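Local coordinates for protein aromatic-L-amino-acid decarboxylase (Catharanthus roseus, PDB 6EEW) that catalyses the pyridoxal 5'-phosphate-dependent decarboxylation of L-tryptophan to tryptamine and of 5-hydroxy-L-tryptophan to serotonin, working as a homodimer, at residues 387-390 against 391-394; 379-382 against 383-387; 401-404 against 405-409. All coordinates share one frame; numbering follows the deposited sequence.

Contact 1 of 3, residues 387-390 against 391-394; sequences VVNL and QSHI
The imidazole of His393 has Leu390 O at its edge, close to the ring plane, with CD2 of His393 3.7 Å from that oxygen. Trp320 meets the same imidazole at about 75° between planes, and Trp320 O takes a hydrogen bond from His393 NE2. A second flat group, the amide of Gln391, lies against Val387: Gln391 CD is 3.9 Å from Val387 CG1, the two side chains crossing at a slant. CG of Gln391 sits beside the backbone N (chi1 -69°), from where the extended chain runs over Val387 O, which Gln391 CG approaches to 3.3 Å. The far end of that amide binds the carbonyl of Ile296 through NE2, while ND2 of Asn389 bonds back to Tyr385 O.

Successive i to i+4 backbone bonds of helix 375-409 carry these side chains. Gln391 N bonds to Val387 O at 2.9 Å with an N-H...O angle of 171°. Ser392 OG lies 3.0 Å from Val388 O, but this hydroxyl could donate to a different acceptor, so the bond is unsettled. The helix is kinked at Val387 and Val388, whose N atoms have no bond to the preceding turn; both residues also make backbone hydrogen bonds to the second subunit. The bond to Trp320 O implies a proton on His393 NE2; a calcium ion lies about 5 Å from this side chain, too far for direct coordination.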
loop_
_atom_site.group_PDB
_atom_site.type_symbol
_atom_site.label_atom_id
_atom_site.label_comp_id
_atom_site.label_asym_id
_atom_site.label_seq_id
_atom_site.Cartn_x
_atom_site.Cartn_y
_atom_site.Cartn_z
ATOM N N VAL A 387 -24.821 -10.124 -4.773
ATOM C CA VAL A 387 -25.076 -8.867 -5.471
ATOM C C VAL A 387 -26.336 -8.189 -4.951
ATOM O O VAL A 387 -26.359 -6.964 -4.763
ATOM C CB VAL A 387 -25.166 -9.128 -6.981
ATOM C CG1 VAL A 387 -25.440 -7.835 -7.715
ATOM C CG2 VAL A 387 -23.859 -9.758 -7.448
ATOM N N VAL A 388 -27.397 -8.960 -4.704
ATOM C CA VAL A 388 -28.658 -8.351 -4.280
ATOM C C VAL A 388 -28.461 -7.603 -2.968
ATOM O O VAL A 388 -28.832 -6.431 -2.843
ATOM C CB VAL A 388 -29.778 -9.407 -4.184
ATOM C CG1 VAL A 388 -31.092 -8.765 -3.757
ATOM C CG2 VAL A 388 -29.991 -10.102 -5.518
ATOM N N ASN A 389 -27.836 -8.257 -1.980
ATOM C CA ASN A 389 -27.620 -7.621 -0.681
ATOM C C ASN A 389 -26.665 -6.433 -0.764
ATOM O O ASN A 389 -26.861 -5.433 -0.063
ATOM C CB ASN A 389 -27.091 -8.644 0.315
ATOM C CG ASN A 389 -28.165 -9.573 0.791
ATOM O OD1 ASN A 389 -29.293 -9.146 1.018
ATOM N ND2 ASN A 389 -27.833 -10.852 0.936
ATOM N N LEU A 390 -25.623 -6.520 -1.600
ATOM C CA LEU A 390 -24.730 -5.379 -1.752
ATOM C C LEU A 390 -25.495 -4.172 -2.294
ATOM O O LEU A 390 -25.324 -3.030 -1.818
ATOM C CB LEU A 390 -23.566 -5.761 -2.667
ATOM C CG LEU A 390 -22.637 -6.849 -2.107
ATOM C CD1 LEU A 390 -21.388 -7.020 -2.978
ATOM C CD2 LEU A 390 -22.246 -6.538 -0.652
ATOM N N GLN A 391 -26.347 -4.412 -3.290
ATOM C CA GLN A 391 -27.225 -3.356 -3.781
ATOM C C GLN A 391 -28.132 -2.837 -2.676
ATOM O O GLN A 391 -28.334 -1.625 -2.545
ATOM C CB GLN A 391 -28.059 -3.883 -4.946
ATOM C CG GLN A 391 -27.256 -4.144 -6.195
ATOM C CD GLN A 391 -28.023 -4.951 -7.206
ATOM O OE1 GLN A 391 -28.751 -5.876 -6.852
ATOM N NE2 GLN A 391 -27.912 -4.573 -8.470
ATOM N N SER A 392 -28.700 -3.740 -1.879
ATOM C CA SER A 392 -29.532 -3.313 -0.759
ATOM C C SER A 392 -28.777 -2.362 0.148
ATOM O O SER A 392 -29.344 -1.385 0.636
ATOM C CB SER A 392 -30.031 -4.516 0.027
ATOM O OG SER A 392 -30.803 -5.366 -0.801
ATOM N N HIS A 393 -27.497 -2.648 0.397
ATOM C CA HIS A 393 -26.683 -1.827 1.288
ATOM C C HIS A 393 -26.479 -0.425 0.714
ATOM O O HIS A 393 -26.689 0.597 1.400
ATOM C CB HIS A 393 -25.353 -2.547 1.522
ATOM C CG HIS A 393 -24.166 -1.641 1.586
ATOM N ND1 HIS A 393 -23.926 -0.797 2.651
ATOM C CD2 HIS A 393 -23.145 -1.453 0.715
ATOM C CE1 HIS A 393 -22.803 -0.133 2.434
ATOM N NE2 HIS A 393 -22.316 -0.504 1.261
ATOM N N ILE A 394 -26.064 -0.361 -0.548
ATOM C CA ILE A 394 -26.025 0.924 -1.245
ATOM C C ILE A 394 -27.361 1.663 -1.087
ATOM O O ILE A 394 -27.413 2.834 -0.673
ATOM C CB ILE A 394 -25.676 0.705 -2.729
ATOM C CG1 ILE A 394 -24.230 0.203 -2.877
ATOM C CG2 ILE A 394 -26.024 1.936 -3.554
ATOM C CD1 ILE A 394 -23.166 1.168 -2.342
#

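Contact 2 of 3, residues 379-382 against 383-387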
loop_
_atom_site.group_PDB
_atom_site.type_symbol
_atom_site.label_atom_id
_atom_site.label_comp_id
_atom_site.label_asym_id
_atom_site.label_seq_id
_atom_site.Cartn_x
_atom_site.Cartn_y
_atom_site.Cartn_z
ATOM N N TRP A 379 -13.384 -11.395 -2.503
ATOM C CA TRP A 379 -14.066 -12.649 -2.796
ATOM C C TRP A 379 -15.024 -13.021 -1.678
ATOM O O TRP A 379 -16.178 -13.386 -1.931
ATOM C CB TRP A 379 -13.034 -13.750 -3.010
ATOM C CG TRP A 379 -13.565 -15.059 -3.500
ATOM C CD1 TRP A 379 -14.361 -15.271 -4.586
ATOM C CD2 TRP A 379 -13.277 -16.358 -2.954
ATOM N NE1 TRP A 379 -14.613 -16.624 -4.733
ATOM C CE2 TRP A 379 -13.952 -17.308 -3.746
ATOM C CE3 TRP A 379 -12.522 -16.806 -1.861
ATOM C CZ2 TRP A 379 -13.888 -18.674 -3.486
ATOM C CZ3 TRP A 379 -12.459 -18.162 -1.602
ATOM C CH2 TRP A 379 -13.139 -19.081 -2.410
ATOM N N LEU A 380 -14.555 -12.951 -0.428
ATOM C CA LEU A 380 -15.427 -13.312 0.680
ATOM C C LEU A 380 -16.598 -12.353 0.783
ATOM O O LEU A 380 -17.699 -12.778 1.104
ATOM C CB LEU A 380 -14.663 -13.350 2.004
ATOM C CG LEU A 380 -14.116 -14.719 2.445
ATOM C CD1 LEU A 380 -13.223 -15.275 1.342
ATOM C CD2 LEU A 380 -13.340 -14.606 3.746
ATOM N N ILE A 381 -16.402 -11.073 0.474
ATOM C CA ILE A 381 -17.521 -10.131 0.521
ATOM C C ILE A 381 -18.592 -10.528 -0.491
ATOM O O ILE A 381 -19.780 -10.697 -0.159
ATOM C CB ILE A 381 -17.019 -8.703 0.253
ATOM C CG1 ILE A 381 -16.055 -8.244 1.347
ATOM C CG2 ILE A 381 -18.191 -7.737 0.094
ATOM C CD1 ILE A 381 -15.424 -6.883 1.055
ATOM N N LEU A 382 -18.179 -10.662 -1.748
ATOM C CA LEU A 382 -19.103 -11.031 -2.808
ATOM C C LEU A 382 -19.820 -12.335 -2.480
ATOM O O LEU A 382 -21.057 -12.409 -2.525
ATOM C CB LEU A 382 -18.347 -11.114 -4.128
ATOM C CG LEU A 382 -17.799 -9.712 -4.377
ATOM C CD1 LEU A 382 -16.773 -9.731 -5.488
ATOM C CD2 LEU A 382 -18.946 -8.781 -4.722
ATOM N N ARG A 383 -19.063 -13.373 -2.127
ATOM C CA ARG A 383 -19.682 -14.668 -1.866
ATOM C C ARG A 383 -20.584 -14.649 -0.634
ATOM O O ARG A 383 -21.598 -15.352 -0.607
ATOM C CB ARG A 383 -18.619 -15.753 -1.713
ATOM C CG ARG A 383 -17.968 -16.144 -3.016
ATOM C CD ARG A 383 -17.251 -17.485 -2.889
ATOM N NE ARG A 383 -18.181 -18.575 -2.656
ATOM C CZ ARG A 383 -17.820 -19.833 -2.405
ATOM N NH1 ARG A 383 -16.535 -20.181 -2.334
ATOM N NH2 ARG A 383 -18.743 -20.745 -2.238
ATOM N N SER A 384 -20.240 -13.856 0.385
ATOM C CA SER A 384 -20.962 -13.941 1.646
ATOM C C SER A 384 -22.244 -13.123 1.637
ATOM O O SER A 384 -23.175 -13.440 2.385
ATOM C CB SER A 384 -20.052 -13.486 2.785
ATOM O OG SER A 384 -18.768 -14.093 2.683
ATOM N N TYR A 385 -22.320 -12.078 0.812
ATOM C CA TYR A 385 -23.501 -11.233 0.775
ATOM C C TYR A 385 -24.310 -11.330 -0.509
ATOM O O TYR A 385 -25.544 -11.269 -0.444
ATOM C CB TYR A 385 -23.103 -9.776 1.048
ATOM C CG TYR A 385 -22.429 -9.679 2.400
ATOM C CD1 TYR A 385 -22.984 -10.313 3.510
ATOM C CD2 TYR A 385 -21.230 -9.002 2.571
ATOM C CE1 TYR A 385 -22.374 -10.252 4.755
ATOM C CE2 TYR A 385 -20.615 -8.936 3.815
ATOM C CZ TYR A 385 -21.189 -9.557 4.904
ATOM O OH TYR A 385 -20.574 -9.501 6.142
ATOM N N GLY A 386 -23.685 -11.526 -1.667
ATOM C CA GLY A 386 -24.469 -11.553 -2.880
ATOM C C GLY A 386 -24.713 -10.174 -3.446
ATOM O O GLY A 386 -24.795 -9.175 -2.711
ATOM N N VAL A 387 -24.821 -10.124 -4.773
ATOM C CA VAL A 387 -25.076 -8.867 -5.471
ATOM C C VAL A 387 -26.336 -8.189 -4.951
ATOM O O VAL A 387 -26.359 -6.964 -4.763
ATOM C CB VAL A 387 -25.166 -9.128 -6.981
ATOM C CG1 VAL A 387 -25.440 -7.835 -7.715
ATOM C CG2 VAL A 387 -23.859 -9.758 -7.448
#
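Arg383 lies alongside Trp379, one helical turn earlier, and its aliphatic carbons cover one indole face. The evidence for a CH-pi contact is that Arg383 CG stands 4.1 Å from the centroid of the five-membered ring of Trp379, 24° off the normal. Arg383 CD follows over the rim, 3.3 Å from Trp379 NE1, and a bend at chi3 (66°) then brings Arg383 NH1 to 3.3 Å from Trp379 CZ2. The indole lies at the guanidinium edge, the planes 53° apart. With an alanine at Trp379, the methylenes of Arg383 would probably lose the face they lie on and be less fixed ahead of their salt bridges, a gap opening beside CG and CD.

Charge pairing takes that guanidinium across the dimer interface, where NH1 meets Asp80 and NH2 meets Glu72 of the second subunit. Helix 375-409 of this group II decarboxylase packs on helix 107-119 (Leu380 on Leu111), helix 130-146 (Trp379 on Val139) and the second subunit (Leu380 on its Ile77). Trp379 NE1 is buried with no polar partner in the model.

Among apolar contacts, Ile381 CG2 touches Tyr385 CD2 at 4.1 Å, the side chains crossing.

Backbone bonds link the turns: Arg383 N to Trp379 O at 2.9 Å and Tyr385 N to Ile381 O at 3.0 Å. Ser384 OG approaches Leu380 O so closely that, with two conformers deposited, this bond's length is doubtful.

Contact 3 of 3, residues 401-404 against 405-409. Unlike the reference sequence in segment 401-404: Ala401 (reference Gly).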
loop_
_atom_site.group_PDB
_atom_site.type_symbol
_atom_site.label_atom_id
_atom_site.label_comp_id
_atom_site.label_asym_id
_atom_site.label_seq_id
_atom_site.Cartn_x
_atom_site.Cartn_y
_atom_site.Cartn_z
ATOM N N ALA A 401 -30.017 8.934 3.411
ATOM C CA ALA A 401 -29.621 10.284 3.021
ATOM C C ALA A 401 -30.781 11.061 2.398
ATOM O O ALA A 401 -30.957 12.252 2.674
ATOM C CB ALA A 401 -28.441 10.221 2.055
ATOM N N LYS A 402 -31.557 10.418 1.522
ATOM C CA LYS A 402 -32.725 11.072 0.934
ATOM C C LYS A 402 -33.699 11.505 2.018
ATOM O O LYS A 402 -34.252 12.613 1.978
ATOM C CB LYS A 402 -33.395 10.122 -0.058
ATOM C CG LYS A 402 -34.409 10.746 -1.003
ATOM C CD LYS A 402 -34.888 9.700 -2.005
ATOM C CE LYS A 402 -35.863 10.275 -3.030
ATOM N NZ LYS A 402 -37.125 10.725 -2.401
ATOM N N MET A 403 -33.935 10.625 2.990
ATOM C CA MET A 403 -34.768 10.958 4.139
ATOM C C MET A 403 -34.228 12.181 4.879
ATOM O O MET A 403 -34.989 13.091 5.242
ATOM C CB MET A 403 -34.844 9.732 5.051
ATOM C CG MET A 403 -35.761 9.817 6.244
ATOM S SD MET A 403 -35.762 8.227 7.113
ATOM C CE MET A 403 -34.064 8.136 7.689
ATOM N N PHE A 404 -32.908 12.212 5.133
ATOM C CA PHE A 404 -32.334 13.366 5.829
ATOM C C PHE A 404 -32.493 14.649 5.019
ATOM O O PHE A 404 -32.777 15.719 5.577
ATOM C CB PHE A 404 -30.856 13.146 6.148
ATOM C CG PHE A 404 -30.223 14.334 6.815
ATOM C CD1 PHE A 404 -30.268 14.471 8.193
ATOM C CD2 PHE A 404 -29.634 15.346 6.059
ATOM C CE1 PHE A 404 -29.720 15.574 8.810
ATOM C CE2 PHE A 404 -29.083 16.455 6.670
ATOM C CZ PHE A 404 -29.119 16.569 8.050
ATOM N N GLU A 405 -32.296 14.564 3.702
ATOM C CA GLU A 405 -32.499 15.731 2.850
ATOM C C GLU A 405 -33.932 16.230 2.953
ATOM O O GLU A 405 -34.177 17.438 3.066
ATOM C CB GLU A 405 -32.182 15.381 1.397
ATOM C CG GLU A 405 -32.549 16.485 0.424
ATOM C CD GLU A 405 -32.507 16.024 -1.016
ATOM O OE1 GLU A 405 -32.375 14.801 -1.251
ATOM O OE2 GLU A 405 -32.606 16.885 -1.914
ATOM N N GLU A 406 -34.893 15.304 2.933
ATOM C CA GLU A 406 -36.299 15.685 3.035
ATOM C C GLU A 406 -36.571 16.400 4.349
ATOM O O GLU A 406 -37.244 17.436 4.374
ATOM C CB GLU A 406 -37.163 14.436 2.904
ATOM C CG GLU A 406 -36.964 13.717 1.585
ATOM C CD GLU A 406 -37.692 12.388 1.530
ATOM O OE1 GLU A 406 -38.568 12.150 2.387
ATOM O OE2 GLU A 406 -37.385 11.579 0.629
ATOM N N TRP A 407 -36.014 15.885 5.448
ATOM C CA TRP A 407 -36.123 16.584 6.728
ATOM C C TRP A 407 -35.580 18.008 6.621
ATOM O O TRP A 407 -36.233 18.969 7.047
ATOM C CB TRP A 407 -35.367 15.819 7.819
ATOM C CG TRP A 407 -35.934 14.482 8.133
ATOM C CD1 TRP A 407 -37.212 14.064 7.927
ATOM C CD2 TRP A 407 -35.231 13.373 8.697
ATOM N NE1 TRP A 407 -37.354 12.760 8.338
ATOM C CE2 TRP A 407 -36.151 12.312 8.808
ATOM C CE3 TRP A 407 -33.911 13.171 9.117
ATOM C CZ2 TRP A 407 -35.798 11.068 9.327
ATOM C CZ3 TRP A 407 -33.560 11.936 9.631
ATOM C CH2 TRP A 407 -34.499 10.897 9.730
ATOM N N VAL A 408 -34.385 18.164 6.045
ATOM C CA VAL A 408 -33.780 19.493 5.958
ATOM C C VAL A 408 -34.657 20.445 5.155
ATOM O O VAL A 408 -34.852 21.606 5.543
ATOM C CB VAL A 408 -32.363 19.407 5.362
ATOM C CG1 VAL A 408 -31.849 20.801 5.041
ATOM C CG2 VAL A 408 -31.420 18.703 6.329
ATOM N N ARG A 409 -35.210 19.976 4.029
ATOM C CA ARG A 409 -36.060 20.847 3.216
ATOM C C ARG A 409 -37.312 21.276 3.963
ATOM O O ARG A 409 -37.887 22.324 3.648
ATOM C CB ARG A 409 -36.444 20.176 1.899
ATOM C CG ARG A 409 -35.273 19.947 0.956
ATOM C CD ARG A 409 -35.753 19.400 -0.381
ATOM N NE ARG A 409 -34.651 19.064 -1.276
ATOM C CZ ARG A 409 -34.008 19.949 -2.030
ATOM N NH1 ARG A 409 -34.364 21.229 -1.999
ATOM N NH2 ARG A 409 -33.011 19.557 -2.817
#
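Met403 sends CG opposite its backbone N (chi1 -175°) and Trp407 swings its indole back beside its own backbone N (chi1 -65°), which sets the two side chains alongside each other, pointing the same way. Met403 CG then lies 3.3 Å from Trp407 CZ2, and the bend at chi3 (65°) turns the methyl past the edge, with Met403 CE 3.5 Å from Trp407 CH2. Sulfur takes part obliquely: Met403 SD is 4.5 Å from the centroid of the six-membered ring of Trp407, a Met-aromatic contact. Met403 O, which accepts the hydrogen bond of Trp407 N, also rides over one face of that indole.

These are i to i+4 contacts on the last two turns of helix 375-409, which pack on helix 479-496 and on the four-stranded antiparallel sheet through strands 414-416 and 424-429. Phe404 packs on both, touching Val482 of the helix and meeting Phe427 edge-to-face; its CE2 is 3.3 Å from Val408 CG2. The ring of Trp486 meets that of Trp407 with the planes close to parallel.

Lys402 NZ forms a salt bridge to Glu406 OE2 at 3.2 Å. Arg409 grips Glu405 side-on, both donors on one oxygen: Arg409 NH2 is 2.8 Å and Arg409 NE 3.1 Å from Glu405 OE2. The other carboxylate oxygen, Glu405 OE1, pairs with Arg420.

In the fold
All three contacts lie in series on helix 375-409, each spanning adjoining turns; none closes a loop and none crosses another. From the N terminus, contact 2 comes first, buried between helices 107-119 and 130-146 and the second subunit. Contact 1 follows at once, sharing Val387 with it; their centres are about 10 Å apart, and Leu390 CD1 packs 3.5 Å from Leu382 CD2 across the kink. Contact 1 adjoins the loops around Ile296 and Trp320 and still touches the partner chain. Contact 3, its centre about 22 Å from that of contact 1, ends the helix on the four-stranded sheet and helix 479-496, away from the dimer partner.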